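Local coordinates for B-cell lymphoma 3 protein (Homo sapiens, PDB 1K1A) that regulates NF-kappa-B target genes, inhibiting nuclear translocation of the p50 subunit in the cytoplasm and acting as a transcriptional activator in the nucleus, here represented by its ankyrin repeat domain, at residues 78-84 / 109-114; 46-51 / 70-76. All coordinates share one frame; numbering follows the deposited sequence.

Contacts 1 and 2 illustrate how an ankyrin domain reuses one local solution in successive repeats. Contact 2 (46-51 with 70-76) belongs to the second repeat and lies entirely ahead of contact 1 (78-84 with 109-114), largely in the third, along the chain. In each, the start of a helix, 49-55 or 82-88, meets the loop that follows the next helix, 59-67 or 92-101. Their centres lie about 10 Å apart and packing joins the two repeats: T81 CG2 is 3.8 Å from L75 CD2, and A111 CB meets the methyl of M73. D76, the last residue of contact 2, helps hold the turn leading into contact 1, in an elongated stack of helices and loops without strands.

Contact 1 of 2, residues 78-84 / 109-114; sequences HGQTAAH and LEARNY
G79 lies flat against the ring of Y114, its CA 3.6 Å from the ring centroid, a CH-pi contact over the centre of the face. At positive phi, G79 brings its bare CA right up to this ring. Beside this CH-pi contact, Y114 N donates to H78 O at 3.2 Å, a nearly straight bond (164° at the hydrogen) whose donor is tilted 32° from the carbonyl plane. A CA-H...O contact from N113 CA to G79 O, 3.4 Å long, continues the pairing, and a water joins G79 O to R112 O, its second bond weak.

Farther in, N113 lays CB over one face of the H84 imidazole, 4.2 Å from its centroid, while A111 O lies near the ring plane at the edge, 3.2 Å from H84 NE2. Replacing H84 by an alanine would probably deprive N113 CB of the ring beneath it and open a gap beside A111.

N113 CG sits between its own backbone N and carbonyl carbon (chi1 63°), which turns OD1 back to accept from L117 N. On the helix side, T81 holds the N-cap position of helix 82-88. The Thr-Ala-Ala-His sequence here is a variant of the TPLH motif that begins the first helix of an ankyrin repeat, packed against the loop leading to the next repeat.

Contact 2 of 2, residues 46-51 / 70-76; sequences RQTPLH and ASPMALD
The imidazole of H51 is clasped between D76 and T48, and around it the contact is closely packed, although nowhere in this contact does a direct hydrogen bond span the two segments. D76 CB rests over one face, 4.0 Å from the ring centroid, a CH-pi contact; T48 OG1 lies above the opposite face, offset toward the rim. H51 CG stands anti to the carbonyl carbon (chi1 -68°), which swings the ring between these two atoms. At the ring edge, near its plane, A74 O comes within 3.0 Å of H51 CE1. T48 OG1 also caps helix 49-55, accepting from H51 N at 3.3 Å along a nearly straight N-H (168°), while its methyl CG2 faces A74 CB. Farther along, L50 extends CD2 to 3.6 Å from S71 O and also meets A70 CB, the loop being folded there by an ST turn in which M73 N donates to S71 OG.

Toward R46 the contact becomes looser and wetter. R46 O receives a CA-H...O contact from D76 CA at 3.3 Å. The arginine chain runs out with CG anti to the backbone N (chi1 -164°) and passes CD alongside D76 O, which lies at the edge of the guanidinium. A water bridges R46 NH1, weakly, to that same oxygen, and another links D76 OD2 to Q47 NE2, again weakly at the glutamine.

D76 OD1 accepts from the backbone N of H78 and of Q80. Helix 59-67 backs L50 through V62 and V66, whereas L85 of helix 82-88 packs on both H51 and D76, placing this contact between its own repeat's second helix and the first helix of the next.

Contact 1 of 2, residues 78-84 / 109-114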
loop_
_atom_site.group_PDB
_atom_site.type_symbol
_atom_site.label_atom_id
_atom_site.label_comp_id
_atom_site.label_asym_id
_atom_site.label_seq_id
_atom_site.Cartn_x
_atom_site.Cartn_y
_atom_site.Cartn_z
ATOM N N HIS A 78 3.963 1.969 -14.204
ATOM C CA HIS A 78 3.201 0.853 -13.686
ATOM C C HIS A 78 1.920 1.314 -12.998
ATOM O O HIS A 78 1.293 0.560 -12.260
ATOM C CB HIS A 78 4.071 0.025 -12.749
ATOM C CG HIS A 78 5.340 -0.443 -13.386
ATOM N ND1 HIS A 78 6.563 0.128 -13.111
ATOM C CD2 HIS A 78 5.567 -1.387 -14.328
ATOM C CE1 HIS A 78 7.495 -0.467 -13.837
ATOM N NE2 HIS A 78 6.916 -1.390 -14.583
ATOM N N GLY A 79 1.529 2.554 -13.259
ATOM C CA GLY A 79 0.298 3.092 -12.705
ATOM C C GLY A 79 0.387 3.420 -11.218
ATOM O O GLY A 79 -0.635 3.506 -10.531
ATOM N N GLN A 80 1.611 3.576 -10.716
ATOM C CA GLN A 80 1.826 3.940 -9.302
ATOM C C GLN A 80 1.624 5.425 -9.078
ATOM O O GLN A 80 2.118 6.239 -9.854
ATOM C CB GLN A 80 3.253 3.584 -8.854
ATOM C CG GLN A 80 3.643 2.115 -9.028
ATOM C CD GLN A 80 3.216 1.248 -7.859
ATOM O OE1 GLN A 80 4.052 0.804 -7.067
ATOM N NE2 GLN A 80 1.922 1.008 -7.742
ATOM N N THR A 81 0.897 5.777 -8.017
ATOM C CA THR A 81 0.812 7.171 -7.582
ATOM C C THR A 81 1.991 7.424 -6.657
ATOM O O THR A 81 2.730 6.503 -6.329
ATOM C CB THR A 81 -0.496 7.459 -6.800
ATOM O OG1 THR A 81 -0.549 6.637 -5.617
ATOM C CG2 THR A 81 -1.750 7.040 -7.615
ATOM N N ALA A 82 2.165 8.672 -6.241
ATOM C CA ALA A 82 3.213 9.017 -5.288
ATOM C C ALA A 82 3.104 8.157 -4.022
ATOM O O ALA A 82 4.113 7.691 -3.479
ATOM C CB ALA A 82 3.122 10.479 -4.942
ATOM N N ALA A 83 1.876 7.948 -3.558
ATOM C CA ALA A 83 1.631 7.153 -2.360
ATOM C C ALA A 83 2.085 5.705 -2.519
ATOM O O ALA A 83 2.680 5.139 -1.598
ATOM C CB ALA A 83 0.158 7.216 -1.956
ATOM N N HIS A 84 1.789 5.105 -3.679
ATOM C CA HIS A 84 2.208 3.734 -3.966
ATOM C C HIS A 84 3.728 3.647 -3.895
ATOM O O HIS A 84 4.288 2.692 -3.353
ATOM C CB HIS A 84 1.801 3.294 -5.393
ATOM C CG HIS A 84 0.332 3.045 -5.592
ATOM N ND1 HIS A 84 -0.278 1.846 -5.268
ATOM C CD2 HIS A 84 -0.623 3.798 -6.186
ATOM C CE1 HIS A 84 -1.555 1.896 -5.609
ATOM N NE2 HIS A 84 -1.790 3.068 -6.170
ATOM N N LEU A 109 -6.482 7.587 -1.488
ATOM C CA LEU A 109 -5.718 6.402 -1.080
ATOM C C LEU A 109 -6.309 5.105 -1.604
ATOM O O LEU A 109 -5.736 4.024 -1.417
ATOM C CB LEU A 109 -5.551 6.347 0.442
ATOM C CG LEU A 109 -4.683 7.458 1.055
ATOM C CD1 LEU A 109 -4.771 7.437 2.582
ATOM C CD2 LEU A 109 -3.229 7.365 0.595
ATOM N N GLU A 110 -7.447 5.196 -2.275
ATOM C CA GLU A 110 -8.044 3.993 -2.858
ATOM C C GLU A 110 -7.564 3.761 -4.291
ATOM O O GLU A 110 -8.002 2.824 -4.962
ATOM C CB GLU A 110 -9.568 4.055 -2.782
ATOM C CG GLU A 110 -10.091 3.986 -1.355
ATOM C CD GLU A 110 -9.218 3.127 -0.455
ATOM O OE1 GLU A 110 -8.763 3.638 0.590
ATOM O OE2 GLU A 110 -8.987 1.940 -0.779
ATOM N N ALA A 111 -6.630 4.597 -4.741
ATOM C CA ALA A 111 -6.043 4.450 -6.080
ATOM C C ALA A 111 -5.511 3.035 -6.331
ATOM O O ALA A 111 -4.838 2.453 -5.478
ATOM C CB ALA A 111 -4.920 5.480 -6.284
ATOM N N ARG A 112 -5.787 2.495 -7.514
ATOM C CA ARG A 112 -5.319 1.152 -7.873
ATOM C C ARG A 112 -4.252 1.234 -8.967
ATOM O O ARG A 112 -4.473 1.881 -9.992
ATOM C CB ARG A 112 -6.484 0.273 -8.359
ATOM C CG ARG A 112 -7.759 0.320 -7.471
ATOM C CD ARG A 112 -7.534 -0.138 -6.045
ATOM N NE ARG A 112 -8.736 -0.024 -5.200
ATOM C CZ ARG A 112 -9.719 -0.920 -5.179
ATOM N NH1 ARG A 112 -9.669 -1.978 -5.977
ATOM N NH2 ARG A 112 -10.763 -0.752 -4.372
ATOM N N ASN A 113 -3.096 0.598 -8.749
ATOM C CA ASN A 113 -2.071 0.564 -9.797
ATOM C C ASN A 113 -2.471 -0.426 -10.880
ATOM O O ASN A 113 -3.499 -1.099 -10.756
ATOM C CB ASN A 113 -0.650 0.290 -9.241
ATOM C CG ASN A 113 -0.520 -1.087 -8.575
ATOM O OD1 ASN A 113 -1.336 -1.981 -8.787
ATOM N ND2 ASN A 113 0.527 -1.256 -7.776
ATOM N N TYR A 114 -1.676 -0.521 -11.938
ATOM C CA TYR A 114 -2.067 -1.347 -13.077
ATOM C C TYR A 114 -2.242 -2.815 -12.686
ATOM O O TYR A 114 -3.072 -3.524 -13.265
ATOM C CB TYR A 114 -1.095 -1.179 -14.255
ATOM C CG TYR A 114 -1.175 0.186 -14.919
ATOM C CD1 TYR A 114 -2.338 0.962 -14.848
ATOM C CD2 TYR A 114 -0.094 0.697 -15.617
ATOM C CE1 TYR A 114 -2.404 2.216 -15.466
ATOM C CE2 TYR A 114 -0.150 1.938 -16.224
ATOM C CZ TYR A 114 -1.294 2.690 -16.157
ATOM O OH TYR A 114 -1.325 3.925 -16.777
HETATM O O HOH W 1 -3.375 4.392 -9.472
#

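Contact 2 of 2, residues 46-51 / 70-76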
loop_
_atom_site.group_PDB
_atom_site.type_symbol
_atom_site.label_atom_id
_atom_site.label_comp_id
_atom_site.label_asym_id
_atom_site.label_seq_id
_atom_site.Cartn_x
_atom_site.Cartn_y
_atom_site.Cartn_z
ATOM N N ARG A 46 8.496 7.574 -17.896
ATOM C CA ARG A 46 7.184 7.965 -17.384
ATOM C C ARG A 46 7.204 8.309 -15.891
ATOM O O ARG A 46 6.290 7.942 -15.136
ATOM C CB ARG A 46 6.108 6.917 -17.696
ATOM C CG ARG A 46 4.718 7.475 -17.517
ATOM C CD ARG A 46 3.602 6.552 -17.896
ATOM N NE ARG A 46 3.509 6.360 -19.337
ATOM C CZ ARG A 46 2.844 5.367 -19.894
ATOM N NH1 ARG A 46 2.216 4.492 -19.123
ATOM N NH2 ARG A 46 2.798 5.245 -21.213
ATOM N N GLN A 47 8.252 9.017 -15.478
ATOM C CA GLN A 47 8.368 9.534 -14.123
ATOM C C GLN A 47 8.285 11.052 -14.147
ATOM O O GLN A 47 8.916 11.699 -14.982
ATOM C CB GLN A 47 9.728 9.161 -13.515
ATOM C CG GLN A 47 10.091 7.693 -13.604
ATOM C CD GLN A 47 11.527 7.429 -13.202
ATOM O OE1 GLN A 47 12.438 8.140 -13.628
ATOM N NE2 GLN A 47 11.734 6.414 -12.376
ATOM N N THR A 48 7.511 11.619 -13.233
ATOM C CA THR A 48 7.529 13.055 -13.017
ATOM C C THR A 48 8.599 13.330 -11.981
ATOM O O THR A 48 9.103 12.403 -11.342
ATOM C CB THR A 48 6.186 13.549 -12.469
ATOM O OG1 THR A 48 5.944 12.958 -11.182
ATOM C CG2 THR A 48 5.016 13.060 -13.332
ATOM N N PRO A 49 8.971 14.593 -11.823
ATOM C CA PRO A 49 9.889 14.984 -10.747
ATOM C C PRO A 49 9.412 14.539 -9.355
ATOM O O PRO A 49 10.250 14.158 -8.534
ATOM C CB PRO A 49 9.925 16.505 -10.863
ATOM C CG PRO A 49 9.727 16.746 -12.322
ATOM C CD PRO A 49 8.648 15.722 -12.716
ATOM N N LEU A 50 8.095 14.533 -9.107
ATOM C CA LEU A 50 7.579 14.104 -7.810
ATOM C C LEU A 50 7.829 12.610 -7.577
ATOM O O LEU A 50 8.222 12.204 -6.477
ATOM C CB LEU A 50 6.083 14.438 -7.659
ATOM C CG LEU A 50 5.389 14.052 -6.339
ATOM C CD1 LEU A 50 6.087 14.700 -5.128
ATOM C CD2 LEU A 50 3.937 14.440 -6.382
ATOM N N HIS A 51 7.591 11.798 -8.603
ATOM C CA HIS A 51 7.872 10.372 -8.511
ATOM C C HIS A 51 9.324 10.210 -8.089
ATOM O O HIS A 51 9.643 9.395 -7.231
ATOM C CB HIS A 51 7.699 9.676 -9.867
ATOM C CG HIS A 51 6.281 9.614 -10.360
ATOM N ND1 HIS A 51 5.216 9.264 -9.556
ATOM C CD2 HIS A 51 5.766 9.818 -11.596
ATOM C CE1 HIS A 51 4.104 9.278 -10.271
ATOM N NE2 HIS A 51 4.410 9.616 -11.510
ATOM N N ALA A 70 2.249 20.139 -8.032
ATOM C CA ALA A 70 2.476 18.816 -8.628
ATOM C C ALA A 70 1.432 17.845 -8.080
ATOM O O ALA A 70 1.181 17.814 -6.878
ATOM C CB ALA A 70 3.876 18.315 -8.327
ATOM N N SER A 71 0.853 17.034 -8.957
ATOM C CA SER A 71 -0.236 16.137 -8.569
ATOM C C SER A 71 0.227 14.825 -7.952
ATOM O O SER A 71 1.020 14.096 -8.537
ATOM C CB SER A 71 -1.134 15.836 -9.776
ATOM O OG SER A 71 -2.136 14.879 -9.437
ATOM N N PRO A 72 -0.296 14.521 -6.769
ATOM C CA PRO A 72 -0.027 13.243 -6.108
ATOM C C PRO A 72 -0.684 12.078 -6.853
ATOM O O PRO A 72 -0.348 10.932 -6.579
ATOM C CB PRO A 72 -0.689 13.417 -4.733
ATOM C CG PRO A 72 -0.885 14.875 -4.581
ATOM C CD PRO A 72 -1.170 15.390 -5.962
ATOM N N MET A 73 -1.598 12.362 -7.782
ATOM C CA MET A 73 -2.269 11.291 -8.523
ATOM C C MET A 73 -1.674 10.975 -9.911
ATOM O O MET A 73 -2.152 10.069 -10.588
ATOM C CB MET A 73 -3.777 11.560 -8.650
ATOM C CG MET A 73 -4.521 11.656 -7.315
ATOM S SD MET A 73 -4.485 10.121 -6.369
ATOM C CE MET A 73 -5.546 9.074 -7.392
ATOM N N ALA A 74 -0.657 11.721 -10.348
ATOM C CA ALA A 74 -0.016 11.419 -11.634
ATOM C C ALA A 74 0.515 9.990 -11.587
ATOM O O ALA A 74 1.126 9.582 -10.593
ATOM C CB ALA A 74 1.117 12.396 -11.929
ATOM N N LEU A 75 0.289 9.229 -12.652
ATOM C CA LEU A 75 0.685 7.820 -12.671
ATOM C C LEU A 75 2.042 7.589 -13.314
ATOM O O LEU A 75 2.365 8.215 -14.313
ATOM C CB LEU A 75 -0.358 6.998 -13.428
ATOM C CG LEU A 75 -1.782 7.144 -12.904
ATOM C CD1 LEU A 75 -2.726 6.222 -13.685
ATOM C CD2 LEU A 75 -1.812 6.832 -11.417
ATOM N N ASP A 76 2.824 6.669 -12.754
ATOM C CA ASP A 76 4.074 6.265 -13.400
ATOM C C ASP A 76 3.850 5.104 -14.388
ATOM O O ASP A 76 2.703 4.783 -14.722
ATOM C CB ASP A 76 5.170 5.962 -12.372
ATOM C CG ASP A 76 5.009 4.615 -11.710
ATOM O OD1 ASP A 76 4.077 3.851 -12.062
ATOM O OD2 ASP A 76 5.805 4.229 -10.823
HETATM O O HOH W 2 0.810 5.390 -16.951
HETATM O O HOH W 3 8.707 5.018 -11.380
#